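Local structure of putative ATPase Rv3679 (Mycobacterium tuberculosis H37Rv, 6BS3) at residues A[48-53]-A[155-160]. The protein hydrolyses ATP as one of the two subunits of the heterodimeric BagAB ATPase, whose activity is required for resistance to nitric oxide and to elevated glycerol. Numbering follows the deposited sequence.
Sequences GGRKVL and VYDAIV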
loop_
_atom_site.group_PDB
_atom_site.type_symbol
_atom_site.label_atom_id
_atom_site.label_comp_id
_atom_site.label_asym_id
_atom_site.label_seq_id
_atom_site.Cartn_x
_atom_site.Cartn_y
_atom_site.Cartn_z
ATOM N N GLY A 48 -18.829 21.244 -16.989
ATOM C CA GLY A 48 -19.907 21.619 -17.895
ATOM C C GLY A 48 -21.296 21.402 -17.337
ATOM O O GLY A 48 -22.150 20.842 -18.025
ATOM N N GLY A 49 -21.520 21.842 -16.094
ATOM C CA GLY A 49 -22.815 21.743 -15.417
ATOM C C GLY A 49 -23.332 20.332 -15.176
ATOM O O GLY A 49 -24.547 20.125 -15.151
ATOM N N ARG A 50 -22.427 19.353 -15.010
ATOM C CA ARG A 50 -22.780 17.954 -14.745
ATOM C C ARG A 50 -22.692 17.643 -13.235
ATOM O O ARG A 50 -22.095 18.412 -12.484
ATOM C CB ARG A 50 -21.909 16.987 -15.572
ATOM C CG ARG A 50 -21.895 17.315 -17.079
ATOM C CD ARG A 50 -21.990 16.088 -17.960
ATOM N NE ARG A 50 -20.948 15.108 -17.655
ATOM C CZ ARG A 50 -20.954 13.848 -18.074
ATOM N NH1 ARG A 50 -21.945 13.396 -18.831
ATOM N NH2 ARG A 50 -19.972 13.026 -17.733
ATOM N N LYS A 51 -23.342 16.573 -12.790
ATOM C CA LYS A 51 -23.345 16.189 -11.376
ATOM C C LYS A 51 -22.757 14.798 -11.244
ATOM O O LYS A 51 -23.339 13.846 -11.759
ATOM C CB LYS A 51 -24.765 16.255 -10.778
ATOM C CG LYS A 51 -24.786 16.123 -9.252
ATOM C CD LYS A 51 -26.182 15.846 -8.713
ATOM C CE LYS A 51 -27.034 17.077 -8.589
ATOM N NZ LYS A 51 -28.211 16.817 -7.722
ATOM N N VAL A 52 -21.595 14.686 -10.570
ATOM C CA VAL A 52 -20.894 13.412 -10.390
ATOM C C VAL A 52 -20.792 13.026 -8.900
ATOM O O VAL A 52 -20.552 13.887 -8.050
ATOM C CB VAL A 52 -19.519 13.430 -11.123
ATOM C CG1 VAL A 52 -18.665 12.207 -10.782
ATOM C CG2 VAL A 52 -19.710 13.537 -12.641
ATOM N N LEU A 53 -21.001 11.732 -8.595
ATOM C CA LEU A 53 -20.858 11.216 -7.239
ATOM C C LEU A 53 -19.518 10.478 -7.079
ATOM O O LEU A 53 -19.221 9.558 -7.845
ATOM C CB LEU A 53 -22.051 10.318 -6.821
ATOM C CG LEU A 53 -22.045 9.824 -5.354
ATOM C CD1 LEU A 53 -22.267 10.972 -4.361
ATOM C CD2 LEU A 53 -23.086 8.770 -5.140
ATOM N N VAL A 155 -30.198 11.069 -11.458
ATOM C CA VAL A 155 -29.770 12.059 -10.453
ATOM C C VAL A 155 -28.298 12.431 -10.747
ATOM O O VAL A 155 -27.960 13.608 -10.824
ATOM C CB VAL A 155 -29.968 11.507 -9.005
ATOM C CG1 VAL A 155 -29.211 12.337 -7.965
ATOM C CG2 VAL A 155 -31.452 11.420 -8.655
ATOM N N TYR A 156 -27.449 11.413 -10.992
ATOM C CA TYR A 156 -26.036 11.638 -11.321
ATOM C C TYR A 156 -25.731 11.353 -12.784
ATOM O O TYR A 156 -26.282 10.418 -13.363
ATOM C CB TYR A 156 -25.131 10.811 -10.392
ATOM C CG TYR A 156 -25.217 11.253 -8.946
ATOM C CD1 TYR A 156 -24.695 12.478 -8.539
ATOM C CD2 TYR A 156 -25.853 10.464 -7.990
ATOM C CE1 TYR A 156 -24.801 12.909 -7.216
ATOM C CE2 TYR A 156 -25.961 10.884 -6.663
ATOM C CZ TYR A 156 -25.433 12.112 -6.280
ATOM O OH TYR A 156 -25.518 12.556 -4.971
ATOM N N ASP A 157 -24.862 12.160 -13.378
ATOM C CA ASP A 157 -24.378 11.953 -14.747
ATOM C C ASP A 157 -23.387 10.799 -14.775
ATOM O O ASP A 157 -23.306 10.094 -15.773
ATOM C CB ASP A 157 -23.730 13.224 -15.297
ATOM C CG ASP A 157 -24.776 14.286 -15.492
ATOM O OD1 ASP A 157 -25.547 14.179 -16.468
ATOM O OD2 ASP A 157 -24.869 15.188 -14.637
ATOM N N ALA A 158 -22.646 10.606 -13.673
ATOM C CA ALA A 158 -21.669 9.527 -13.499
ATOM C C ALA A 158 -21.407 9.291 -12.026
ATOM O O ALA A 158 -21.626 10.177 -11.196
ATOM C CB ALA A 158 -20.349 9.856 -14.216
ATOM N N ILE A 159 -20.936 8.087 -11.712
ATOM C CA ILE A 159 -20.524 7.646 -10.379
ATOM C C ILE A 159 -19.069 7.201 -10.511
ATOM O O ILE A 159 -18.739 6.394 -11.386
ATOM C CB ILE A 159 -21.408 6.479 -9.826
ATOM C CG1 ILE A 159 -22.946 6.769 -9.945
ATOM C CG2 ILE A 159 -20.997 6.069 -8.392
ATOM C CD1 ILE A 159 -23.526 7.844 -9.147
ATOM N N VAL A 160 -18.205 7.738 -9.653
ATOM C CA VAL A 160 -16.792 7.361 -9.635
ATOM C C VAL A 160 -16.524 6.695 -8.288
ATOM O O VAL A 160 -16.780 7.282 -7.237
ATOM C CB VAL A 160 -15.803 8.524 -9.962
ATOM C CG1 VAL A 160 -14.354 8.018 -9.986
ATOM C CG2 VAL A 160 -16.168 9.212 -11.297
#
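Leu53 and Ile159 pair in parallel where the neighbouring strands 51-56 and 158-162 run side by side in the central sheet of this P-loop ATPase of the ArsA family. Leu53 grips the partner strand at both ends of its backbone: its N donates to Ala158 O, and its O accepts Val160 N at 2.8 Å. One step earlier a side chain stands in for the backbone. Lys51 N points almost straight (173°) at Asp157 OD2, 2.8 Å away, which receives it on the anti side of the carboxylate, while Asp157 N returns a bond to Lys51 O, so that one residue closes both bonds just before the paired residues. Arg50 bends back until Asp157 CB lies over one face of its guanidinium; NH1 and OD1 stay 4.4 Å apart, too far for a salt bridge, and NE is bonded to Leu45 O of helix 34-46.

The two faces of the sheet differ. Val52 and Ala158 lie on one face; Val52 and Val160 rest on helix 34-46, which opens with the ATP-binding Lys34 and Ser35 of the P-loop, and Val52 CG1 meets Val160 CG2 at 3.9 Å. Leu53 and Ile159 share the other face, covered by helix 130-146, with Ile159 CD1 against Leu53 CB. Here Tyr156 OH is bonded to Glu76 and Asn89, and Lys51 CD comes obliquely to Tyr156 CE1. With CG of Tyr156 anti to its carbonyl carbon (chi1 -66°), the ring makes a CH-pi contact with Leu53 CB, over its centre and 3.6 Å from the centroid, and takes Val155 CG1 on the opposite face, nearer the rim.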